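Local structure of prephenate dehydratase:Amino acid-binding ACT (Brucella abortus, 6VH5) at residues F60-V63 / A67-L70; H96-Y101 / N202-A207; M110-V115 / R155-V160. The protein probably catalyses the decarboxylating dehydration of prephenate to 3-phenylpyruvate in phenylalanine biosynthesis, and carries bound phenylalanine in its ACT region. One frame throughout, in Å; residues are numbered along the deposited sequence.

Contact 1. Residues F60-V63 / A67-L70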
ATOM      1  N   PHE A  60     -15.827   1.209  -3.690  1.00 58.81           N
ATOM      2  CA  PHE A  60     -16.341  -0.151  -3.844  1.00 70.50           C
ATOM      3  C   PHE A  60     -17.838  -0.183  -3.590  1.00 72.50           C
ATOM      4  O   PHE A  60     -18.607  -0.727  -4.392  1.00 75.07           O
ATOM      5  CB  PHE A  60     -15.625  -1.114  -2.889  1.00 67.02           C
ATOM      6  CG  PHE A  60     -14.311  -1.638  -3.408  1.00 66.86           C
ATOM      7  CD1 PHE A  60     -13.248  -0.774  -3.649  1.00 58.69           C
ATOM      8  CD2 PHE A  60     -14.125  -2.998  -3.622  1.00 67.07           C
ATOM      9  CE1 PHE A  60     -12.023  -1.255  -4.111  1.00 60.08           C
ATOM     10  CE2 PHE A  60     -12.911  -3.486  -4.078  1.00 62.39           C
ATOM     11  CZ  PHE A  60     -11.856  -2.615  -4.323  1.00 59.85           C
ATOM     12  N   ASN A  61     -18.267   0.421  -2.479  1.00 73.07           N
ATOM     13  CA  ASN A  61     -19.664   0.373  -2.076  1.00 70.35           C
ATOM     14  C   ASN A  61     -20.575   1.002  -3.122  1.00 66.44           C
ATOM     15  O   ASN A  61     -21.724   0.576  -3.281  1.00 76.01           O
ATOM     16  CB  ASN A  61     -19.824   1.060  -0.722  1.00 73.94           C
ATOM     17  CG  ASN A  61     -21.219   0.917  -0.164  1.00 84.91           C
ATOM     18  OD1 ASN A  61     -21.623  -0.175   0.234  1.00 97.08           O
ATOM     19  ND2 ASN A  61     -21.962   2.020  -0.115  1.00 79.42           N
ATOM     20  N   ALA A  62     -20.082   2.018  -3.833  1.00 57.65           N
ATOM     21  CA  ALA A  62     -20.852   2.639  -4.910  1.00 57.71           C
ATOM     22  C   ALA A  62     -21.255   1.625  -5.971  1.00 58.67           C
ATOM     23  O   ALA A  62     -22.315   1.767  -6.598  1.00 55.91           O
ATOM     24  CB  ALA A  62     -20.031   3.762  -5.549  1.00 61.19           C
ATOM     25  N   VAL A  63     -20.399   0.627  -6.211  1.00 50.07           N
ATOM     26  CA  VAL A  63     -20.674  -0.427  -7.175  1.00 51.77           C
ATOM     27  C   VAL A  63     -21.590  -1.475  -6.566  1.00 58.55           C
ATOM     28  O   VAL A  63     -22.478  -2.014  -7.242  1.00 59.83           O
ATOM     29  CB  VAL A  63     -19.339  -1.034  -7.647  1.00 57.64           C
ATOM     30  CG1 VAL A  63     -19.562  -2.295  -8.488  1.00 56.62           C
ATOM     31  CG2 VAL A  63     -18.538   0.004  -8.419  1.00 56.58           C
ATOM     32  N   ALA A  67     -24.943   2.547  -7.182  1.00 66.44           N
ATOM     33  CA  ALA A  67     -24.683   3.952  -7.475  1.00 70.51           C
ATOM     34  C   ALA A  67     -23.801   4.100  -8.704  1.00 64.92           C
ATOM     35  O   ALA A  67     -23.954   5.055  -9.471  1.00 64.59           O
ATOM     36  CB  ALA A  67     -24.004   4.626  -6.284  1.00 56.93           C
ATOM     37  N   ALA A  68     -22.881   3.167  -8.912  1.00 64.23           N
ATOM     38  CA  ALA A  68     -21.977   3.240 -10.045  1.00 64.86           C
ATOM     39  C   ALA A  68     -21.920   1.893 -10.741  1.00 65.64           C
ATOM     40  O   ALA A  68     -21.950   0.846 -10.091  1.00 66.54           O
ATOM     41  CB  ALA A  68     -20.577   3.683  -9.602  1.00 54.41           C
ATOM     42  N   ASP A  69     -21.809   1.934 -12.071  1.00 64.28           N
ATOM     43  CA  ASP A  69     -21.666   0.707 -12.844  1.00 61.77           C
ATOM     44  C   ASP A  69     -20.275   0.104 -12.698  1.00 58.42           C
ATOM     45  O   ASP A  69     -20.140  -1.125 -12.685  1.00 66.57           O
ATOM     46  CB  ASP A  69     -21.955   0.992 -14.316  1.00 63.16           C
ATOM     47  CG  ASP A  69     -23.328   1.585 -14.538  1.00 70.98           C
ATOM     48  OD1 ASP A  69     -24.185   1.460 -13.636  1.00 74.91           O
ATOM     49  OD2 ASP A  69     -23.537   2.192 -15.608  1.00 76.79           O
ATOM     50  N   LEU A  70     -19.245   0.939 -12.549  1.00 48.97           N
ATOM     51  CA  LEU A  70     -17.862   0.488 -12.486  1.00 62.85           C
ATOM     52  C   LEU A  70     -17.110   1.317 -11.455  1.00 66.70           C
ATOM     53  O   LEU A  70     -17.523   2.425 -11.095  1.00 67.63           O
ATOM     54  CB  LEU A  70     -17.142   0.624 -13.839  1.00 55.72           C
ATOM     55  CG  LEU A  70     -17.692  -0.018 -15.110  1.00 56.63           C
ATOM     56  CD1 LEU A  70     -16.912   0.492 -16.331  1.00 49.72           C
ATOM     57  CD2 LEU A  70     -17.623  -1.532 -15.009  1.00 56.61           C
TER
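V63 reaches L70 because its CG1 stands anti to the backbone N (chi1 171°), which puts CG2 anti to the carbonyl carbon, on the side of the valine that faces the returning chain. CG2 of V63 then lies against the backbone of L70, 3.6 Å from its carbonyl C, rather than against the leucine side chain. The backbones also meet directly. The CA of V63 approaches O of A68 at 3.4 Å, and its C-H is aimed almost straight at that oxygen. One residue back, O of A62 accepts the amide N of A68 at 2.8 Å (N-H...O 149°); the amide approaches from above the plane of the carbonyl, 49° out of it. N of A67 is equally near, but its N-H is badly angled for a bond. Methyl groups fill in around this polar pair: CB of A62 is 4.1 Å from both CB of A67 and CB of A68, while CB of A67 comes within 3.3 Å of O of A62.

The arrangement is the reversal at the end of helix 56-64, where a late helical carbonyl is taken up by the chain that leads into strand 70-77. It belongs to a beta-alpha-beta crossover from strand 49-53 to strand 70-77, with strand 26-30 between them in the sheet. A62, V63 and A68 all rest on S28 of that middle strand, and D69 turns away to bond N25 and T24 through its carboxylate.

With only methyl groups at A62, A67 and A68, the backbones pass closely. The A62 carbonyl, near the helix end, is engaged by the A68 amide, so this bond probably helps set the path of the returning chain.

Contact 2. Residues H96-Y101 / N202-A207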
ATOM      1  N   HIS A  96     -15.479  -8.142  -9.802  1.00 64.90           N
ATOM      2  CA  HIS A  96     -14.623  -8.699 -10.827  1.00 63.74           C
ATOM      3  C   HIS A  96     -13.822  -7.593 -11.491  1.00 70.79           C
ATOM      4  O   HIS A  96     -14.237  -6.431 -11.537  1.00 72.87           O
ATOM      5  CB  HIS A  96     -15.473  -9.428 -11.867  1.00 65.15           C
ATOM      6  CG  HIS A  96     -16.347 -10.495 -11.279  1.00 73.53           C
ATOM      7  ND1 HIS A  96     -16.056 -11.840 -11.374  1.00 77.70           N
ATOM      8  CD2 HIS A  96     -17.511 -10.410 -10.592  1.00 76.99           C
ATOM      9  CE1 HIS A  96     -17.001 -12.536 -10.764  1.00 82.05           C
ATOM     10  NE2 HIS A  96     -17.900 -11.694 -10.288  1.00 79.95           N
ATOM     11  N   ILE A  97     -12.663  -7.969 -12.004  1.00 67.42           N
ATOM     12  CA  ILE A  97     -11.839  -7.072 -12.792  1.00 54.89           C
ATOM     13  C   ILE A  97     -12.250  -7.229 -14.249  1.00 52.27           C
ATOM     14  O   ILE A  97     -12.215  -8.333 -14.795  1.00 52.08           O
ATOM     15  CB  ILE A  97     -10.356  -7.395 -12.591  1.00 56.42           C
ATOM     16  CG1 ILE A  97     -10.059  -7.431 -11.090  1.00 56.37           C
ATOM     17  CG2 ILE A  97      -9.498  -6.364 -13.307  1.00 49.70           C
ATOM     18  CD1 ILE A  97      -8.693  -7.953 -10.746  1.00 54.99           C
ATOM     19  N   VAL A  98     -12.653  -6.131 -14.878  1.00 51.73           N
ATOM     20  CA  VAL A  98     -13.079  -6.137 -16.268  1.00 53.14           C
ATOM     21  C   VAL A  98     -12.212  -5.230 -17.128  1.00 55.44           C
ATOM     22  O   VAL A  98     -12.567  -4.937 -18.271  1.00 57.29           O
ATOM     23  CB  VAL A  98     -14.567  -5.756 -16.394  1.00 56.21           C
ATOM     24  CG1 VAL A  98     -15.447  -6.841 -15.762  1.00 57.51           C
ATOM     25  CG2 VAL A  98     -14.812  -4.436 -15.726  1.00 54.04           C
ATOM     26  N   GLY A  99     -11.073  -4.792 -16.600  1.00 53.77           N
ATOM     27  CA  GLY A  99     -10.165  -3.932 -17.318  1.00 54.81           C
ATOM     28  C   GLY A  99      -9.030  -3.430 -16.448  1.00 56.72           C
ATOM     29  O   GLY A  99      -9.080  -3.521 -15.215  1.00 53.40           O
ATOM     30  N   GLU A 100      -7.993  -2.903 -17.091  1.00 52.15           N
ATOM     31  CA  GLU A 100      -6.873  -2.283 -16.404  1.00 56.28           C
ATOM     32  C   GLU A 100      -6.511  -1.007 -17.148  1.00 51.98           C
ATOM     33  O   GLU A 100      -6.932  -0.785 -18.285  1.00 52.27           O
ATOM     34  CB  GLU A 100      -5.655  -3.241 -16.298  1.00 57.34           C
ATOM     35  CG  GLU A 100      -4.958  -3.579 -17.615  1.00 50.61           C
ATOM     36  CD  GLU A 100      -3.654  -4.392 -17.438  1.00 58.71           C
ATOM     37  OE1 GLU A 100      -3.267  -4.711 -16.285  1.00 55.36           O
ATOM     38  OE2 GLU A 100      -3.004  -4.705 -18.466  1.00 55.36           O
ATOM     39  N   TYR A 101      -5.756  -0.141 -16.485  1.00 50.42           N
ATOM     40  CA  TYR A 101      -5.355   1.108 -17.124  1.00 55.17           C
ATOM     41  C   TYR A 101      -4.044   1.577 -16.517  1.00 56.71           C
ATOM     42  O   TYR A 101      -3.868   1.526 -15.296  1.00 46.51           O
ATOM     43  CB  TYR A 101      -6.425   2.202 -16.990  1.00 57.41           C
ATOM     44  CG  TYR A 101      -6.092   3.439 -17.803  1.00 60.74           C
ATOM     45  CD1 TYR A 101      -6.280   3.461 -19.182  1.00 62.78           C
ATOM     46  CD2 TYR A 101      -5.563   4.576 -17.196  1.00 58.33           C
ATOM     47  CE1 TYR A 101      -5.963   4.584 -19.932  1.00 56.61           C
ATOM     48  CE2 TYR A 101      -5.233   5.704 -17.940  1.00 50.59           C
ATOM     49  CZ  TYR A 101      -5.445   5.698 -19.303  1.00 50.99           C
ATOM     50  OH  TYR A 101      -5.124   6.804 -20.041  1.00 59.91           O
ATOM     51  N   ASN A 202     -20.794  -7.468 -11.621  1.00 77.08           N
ATOM     52  CA  ASN A 202     -21.206  -8.603 -12.428  1.00 75.83           C
ATOM     53  C   ASN A 202     -20.031  -9.119 -13.239  1.00 78.69           C
ATOM     54  O   ASN A 202     -19.215  -8.337 -13.737  1.00 84.91           O
ATOM     55  CB  ASN A 202     -22.360  -8.225 -13.346  1.00 77.93           C
ATOM     56  CG  ASN A 202     -23.620  -7.919 -12.571  1.00 91.16           C
ATOM     57  OD1 ASN A 202     -24.099  -6.788 -12.586  1.00102.01           O
ATOM     58  ND2 ASN A 202     -24.144  -8.914 -11.859  1.00 69.84           N
ATOM     59  N   LYS A 203     -19.976 -10.438 -13.383  1.00 69.21           N
ATOM     60  CA  LYS A 203     -18.850 -11.103 -14.006  1.00 69.06           C
ATOM     61  C   LYS A 203     -18.955 -11.020 -15.521  1.00 75.37           C
ATOM     62  O   LYS A 203     -20.039 -11.150 -16.097  1.00 75.56           O
ATOM     63  CB  LYS A 203     -18.810 -12.565 -13.550  1.00 64.20           C
ATOM     64  CG  LYS A 203     -18.075 -13.557 -14.464  1.00 69.43           C
ATOM     65  CD  LYS A 203     -18.364 -14.999 -14.004  1.00 78.44           C
ATOM     66  CE  LYS A 203     -17.493 -16.032 -14.724  1.00 80.31           C
ATOM     67  NZ  LYS A 203     -17.433 -17.327 -13.993  1.00 62.44           N
ATOM     68  N   GLN A 204     -17.826 -10.727 -16.157  1.00 77.42           N
ATOM     69  CA  GLN A 204     -17.753 -10.667 -17.611  1.00 77.11           C
ATOM     70  C   GLN A 204     -16.324 -11.001 -17.985  1.00 71.72           C
ATOM     71  O   GLN A 204     -15.397 -10.317 -17.544  1.00 68.76           O
ATOM     72  CB  GLN A 204     -18.137  -9.281 -18.147  1.00 76.81           C
ATOM     73  CG  GLN A 204     -17.764  -9.047 -19.615  1.00 88.25           C
ATOM     74  CD  GLN A 204     -16.446  -8.281 -19.795  1.00100.99           C
ATOM     75  OE1 GLN A 204     -16.097  -7.420 -18.985  1.00105.48           O
ATOM     76  NE2 GLN A 204     -15.718  -8.592 -20.862  1.00101.99           N
ATOM     77  N   TRP A 205     -16.153 -12.032 -18.794  1.00 74.58           N
ATOM     78  CA  TRP A 205     -14.845 -12.435 -19.269  1.00 66.28           C
ATOM     79  C   TRP A 205     -14.640 -11.928 -20.687  1.00 71.63           C
ATOM     80  O   TRP A 205     -15.549 -12.006 -21.518  1.00 75.62           O
ATOM     81  CB  TRP A 205     -14.716 -13.955 -19.212  1.00 73.14           C
ATOM     82  CG  TRP A 205     -14.503 -14.493 -17.821  1.00 72.46           C
ATOM     83  CD1 TRP A 205     -14.543 -13.784 -16.650  1.00 67.75           C
ATOM     84  CD2 TRP A 205     -14.158 -15.841 -17.465  1.00 63.58           C
ATOM     85  NE1 TRP A 205     -14.260 -14.615 -15.588  1.00 63.26           N
ATOM     86  CE2 TRP A 205     -14.023 -15.880 -16.060  1.00 58.27           C
ATOM     87  CE3 TRP A 205     -13.949 -17.017 -18.198  1.00 67.88           C
ATOM     88  CZ2 TRP A 205     -13.686 -17.046 -15.376  1.00 61.20           C
ATOM     89  CZ3 TRP A 205     -13.619 -18.181 -17.517  1.00 63.86           C
ATOM     90  CH2 TRP A 205     -13.492 -18.185 -16.119  1.00 68.04           C
ATOM     91  N   ALA A 206     -13.425 -11.464 -20.976  1.00 66.92           N
ATOM     92  CA  ALA A 206     -13.072 -11.145 -22.348  1.00 65.93           C
ATOM     93  C   ALA A 206     -13.057 -12.426 -23.165  1.00 72.62           C
ATOM     94  O   ALA A 206     -12.830 -13.519 -22.637  1.00 62.26           O
ATOM     95  CB  ALA A 206     -11.713 -10.449 -22.409  1.00 64.75           C
ATOM     96  N   ALA A 207     -13.347 -12.295 -24.456  1.00 78.65           N
ATOM     97  CA  ALA A 207     -13.363 -13.468 -25.318  1.00 80.09           C
ATOM     98  C   ALA A 207     -11.952 -14.022 -25.498  1.00 86.46           C
ATOM     99  O   ALA A 207     -10.964 -13.283 -25.465  1.00 88.82           O
ATOM    100  CB  ALA A 207     -13.971 -13.135 -26.678  1.00 79.27           C
TER
HETATM  101  O   HOH W   1     -14.011 -13.740 -12.513  1.00 48.70           O
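The imidazole of H96 has K203 over one face: CB of K203 sits 3.5 Å from the ring centroid, 17° off the normal, a CH-pi contact shifted toward the CE1 side. The backbone C of N202 comes at the ring obliquely, near CD2. At the ring edge, in plane, a water lies 3.0 Å from ND1 of H96. The same water lies in the plane of the W205 indole and accepts a hydrogen bond from NE1 of W205 at 3.2 Å, bridging the two aromatic residues. K203 runs on extended beyond CG, and its CE lies 3.5 Å above the plane of the W205 indole, toward the rim, linking both rings by its aliphatic chain.

Strand 96-104 ends the order of its mixed sheet, next to strand 193-200, and I97 also bonds by backbone to L291 of the ACT sheet. The chain leaving strand 193-200 passes the start of strand 96-104 on its way to strand 215-224, the first ACT strand in the chain. W205 already touches that sheet, at I290 and V293.

Farther along, Q204 crosses V98 at about a right angle. Its chain bends at chi2 (-98°), bringing OE1 of Q204 to 3.3 Å from CG1 of V98, a van der Waals contact at the protein surface.

Contact 3. Residues M110-V115 / R155-V160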
ATOM      1  N   MET A 110       0.315  25.293 -11.133  1.00 60.55           N
ATOM      2  CA  MET A 110      -0.809  26.079 -11.608  1.00 62.42           C
ATOM      3  C   MET A 110      -1.072  27.234 -10.656  1.00 59.33           C
ATOM      4  O   MET A 110      -0.872  27.124  -9.443  1.00 60.82           O
ATOM      5  CB  MET A 110      -2.073  25.220 -11.758  1.00 56.97           C
ATOM      6  CG  MET A 110      -2.371  24.363 -10.565  1.00 57.47           C
ATOM      7  SD  MET A 110      -3.708  23.197 -10.894  1.00 63.88           S
ATOM      8  CE  MET A 110      -2.907  22.036 -12.012  1.00 60.74           C
ATOM      9  N   VAL A 111      -1.544  28.337 -11.225  1.00 59.90           N
ATOM     10  CA  VAL A 111      -1.769  29.580 -10.498  1.00 69.72           C
ATOM     11  C   VAL A 111      -3.052  30.225 -11.006  1.00 70.44           C
ATOM     12  O   VAL A 111      -3.653  29.787 -11.989  1.00 68.77           O
ATOM     13  CB  VAL A 111      -0.584  30.559 -10.646  1.00 63.56           C
ATOM     14  CG1 VAL A 111       0.670  29.994  -9.980  1.00 56.78           C
ATOM     15  CG2 VAL A 111      -0.329  30.856 -12.120  1.00 58.03           C
ATOM     16  N   LEU A 112      -3.467  31.287 -10.326  1.00 69.31           N
ATOM     17  CA  LEU A 112      -4.639  32.013 -10.776  1.00 69.36           C
ATOM     18  C   LEU A 112      -4.358  32.658 -12.133  1.00 72.14           C
ATOM     19  O   LEU A 112      -3.203  32.936 -12.468  1.00 70.96           O
ATOM     20  CB  LEU A 112      -5.042  33.074  -9.759  1.00 66.38           C
ATOM     21  CG  LEU A 112      -5.506  32.570  -8.393  1.00 69.34           C
ATOM     22  CD1 LEU A 112      -5.472  33.724  -7.389  1.00 68.67           C
ATOM     23  CD2 LEU A 112      -6.906  31.963  -8.485  1.00 57.17           C
ATOM     24  N   PRO A 113      -5.395  32.873 -12.946  1.00 66.41           N
ATOM     25  CA  PRO A 113      -5.176  33.388 -14.307  1.00 65.18           C
ATOM     26  C   PRO A 113      -4.431  34.719 -14.309  1.00 72.44           C
ATOM     27  O   PRO A 113      -4.759  35.641 -13.555  1.00 79.39           O
ATOM     28  CB  PRO A 113      -6.599  33.532 -14.858  1.00 67.33           C
ATOM     29  CG  PRO A 113      -7.410  32.524 -14.071  1.00 63.58           C
ATOM     30  CD  PRO A 113      -6.809  32.535 -12.694  1.00 62.27           C
ATOM     31  N   GLY A 114      -3.419  34.812 -15.169  1.00 70.70           N
ATOM     32  CA  GLY A 114      -2.630  36.020 -15.303  1.00 69.73           C
ATOM     33  C   GLY A 114      -1.590  36.255 -14.227  1.00 64.54           C
ATOM     34  O   GLY A 114      -0.862  37.249 -14.305  1.00 65.27           O
ATOM     35  N   VAL A 115      -1.491  35.378 -13.232  1.00 65.84           N
ATOM     36  CA  VAL A 115      -0.497  35.534 -12.180  1.00 66.55           C
ATOM     37  C   VAL A 115       0.890  35.244 -12.743  1.00 73.74           C
ATOM     38  O   VAL A 115       1.084  34.290 -13.511  1.00 68.67           O
ATOM     39  CB  VAL A 115      -0.839  34.605 -11.002  1.00 66.09           C
ATOM     40  CG1 VAL A 115       0.351  34.395 -10.085  1.00 65.90           C
ATOM     41  CG2 VAL A 115      -2.013  35.172 -10.221  1.00 67.24           C
ATOM     42  N   ARG A 155      -8.427  23.294  -6.113  1.00 76.29           N
ATOM     43  CA  ARG A 155      -9.678  23.891  -5.655  1.00 74.65           C
ATOM     44  C   ARG A 155      -9.431  25.002  -4.635  1.00 75.19           C
ATOM     45  O   ARG A 155     -10.064  26.062  -4.698  1.00 73.61           O
ATOM     46  CB  ARG A 155     -10.588  22.811  -5.073  1.00 75.80           C
ATOM     47  CG  ARG A 155     -11.895  23.353  -4.514  1.00 79.38           C
ATOM     48  CD  ARG A 155     -12.856  22.255  -4.059  1.00 77.64           C
ATOM     49  NE  ARG A 155     -12.241  21.264  -3.180  1.00 81.63           N
ATOM     50  CZ  ARG A 155     -11.900  21.483  -1.915  1.00 88.64           C
ATOM     51  NH1 ARG A 155     -12.078  22.675  -1.369  1.00 96.46           N
ATOM     52  NH2 ARG A 155     -11.352  20.512  -1.200  1.00 88.22           N
ATOM     53  N   LEU A 156      -8.497  24.784  -3.704  1.00 70.24           N
ATOM     54  CA  LEU A 156      -8.216  25.789  -2.684  1.00 70.53           C
ATOM     55  C   LEU A 156      -7.691  27.078  -3.308  1.00 70.98           C
ATOM     56  O   LEU A 156      -8.049  28.179  -2.877  1.00 81.88           O
ATOM     57  CB  LEU A 156      -7.213  25.243  -1.667  1.00 72.07           C
ATOM     58  CG  LEU A 156      -6.800  26.231  -0.571  1.00 74.15           C
ATOM     59  CD1 LEU A 156      -7.929  26.383   0.436  1.00 80.02           C
ATOM     60  CD2 LEU A 156      -5.494  25.829   0.112  1.00 60.84           C
ATOM     61  N   VAL A 157      -6.823  26.957  -4.310  1.00 65.90           N
ATOM     62  CA  VAL A 157      -6.240  28.131  -4.949  1.00 58.11           C
ATOM     63  C   VAL A 157      -7.306  28.936  -5.681  1.00 57.71           C
ATOM     64  O   VAL A 157      -7.304  30.171  -5.643  1.00 69.67           O
ATOM     65  CB  VAL A 157      -5.089  27.696  -5.882  1.00 59.94           C
ATOM     66  CG1 VAL A 157      -4.730  28.793  -6.874  1.00 64.93           C
ATOM     67  CG2 VAL A 157      -3.863  27.331  -5.058  1.00 54.49           C
ATOM     68  N   ALA A 158      -8.236  28.259  -6.350  1.00 64.51           N
ATOM     69  CA  ALA A 158      -9.286  28.970  -7.074  1.00 67.77           C
ATOM     70  C   ALA A 158     -10.274  29.632  -6.129  1.00 75.74           C
ATOM     71  O   ALA A 158     -10.849  30.675  -6.466  1.00 87.62           O
ATOM     72  CB  ALA A 158     -10.033  28.008  -8.001  1.00 65.88           C
ATOM     73  N   ASP A 159     -10.462  29.063  -4.936  1.00 76.20           N
ATOM     74  CA  ASP A 159     -11.467  29.584  -4.019  1.00 80.60           C
ATOM     75  C   ASP A 159     -10.919  30.753  -3.207  1.00 82.11           C
ATOM     76  O   ASP A 159     -11.606  31.764  -3.034  1.00 88.83           O
ATOM     77  CB  ASP A 159     -11.970  28.467  -3.097  1.00 86.30           C
ATOM     78  CG  ASP A 159     -12.691  27.350  -3.864  1.00 93.15           C
ATOM     79  OD1 ASP A 159     -12.785  26.213  -3.340  1.00 91.62           O
ATOM     80  OD2 ASP A 159     -13.140  27.597  -5.006  1.00 94.17           O
ATOM     81  N   VAL A 160      -9.673  30.651  -2.738  1.00 75.80           N
ATOM     82  CA  VAL A 160      -9.115  31.695  -1.883  1.00 71.98           C
ATOM     83  C   VAL A 160      -8.772  32.942  -2.691  1.00 72.75           C
ATOM     84  O   VAL A 160      -8.823  34.061  -2.166  1.00 81.26           O
ATOM     85  CB  VAL A 160      -7.894  31.142  -1.124  1.00 72.39           C
ATOM     86  CG1 VAL A 160      -7.193  32.238  -0.333  1.00 69.96           C
ATOM     87  CG2 VAL A 160      -8.330  29.997  -0.209  1.00 68.38           C
TER
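L112 makes its close contact with V157 through one branch: CD2 of L112 lies 3.4 Å from the helical carbonyl O of V157. Behind it, CG of L112 meets CG1 of V157 at 4.1 Å, the two side chains crossing at a slant. CD2 of L112 also comes to 4.1 Å from CA of A158, so the leucine end rests on helix backbone as much as on side chain. The CG of L112 stands anti to its own carbonyl carbon (chi1 -65°), which carries the branched end toward the helix although CB starts off to one side.

These residues join the end of strand 108-111 to the last turns of helix 150-160, in the lobe built on the second mixed sheet, consistent with the type II periplasmic-binding-protein-like family. V157 and M110 both touch A167 of strand 165-169, the neighbouring strand.

The outer side is looser. A type II beta turn, L112 to V115, is closed by N of V115 to O of L112 at 3.1 Å, with G114 at positive phi. P113 and G114 are solvent-exposed and make no contact with the helix. N of G114 is hydrogen-bonded to OD2 of D180. D159 and V160 are exposed on the helix too.

How the contacts relate
From the N terminus, contact 1 comes first: it closes a loop of three residues where helix 56-64 gives way to strand 70-77. It is complete before contact 2 opens at H96. Contact 2 closes a far longer loop, bringing the chain after strand 193-200 back to strand 96-104, and contact 3 is nested inside it, joining the end of strand 108-111 and the turn after it to helix 150-160 of the other lobe. Contacts 1 and 2 meet, L70 CD2 lying 4.1 Å from V98 CG2, and share the first mixed sheet. Contact 3 stands apart, its nearest atoms about 17 Å from those of contact 2 and about 19 Å from those of contact 1.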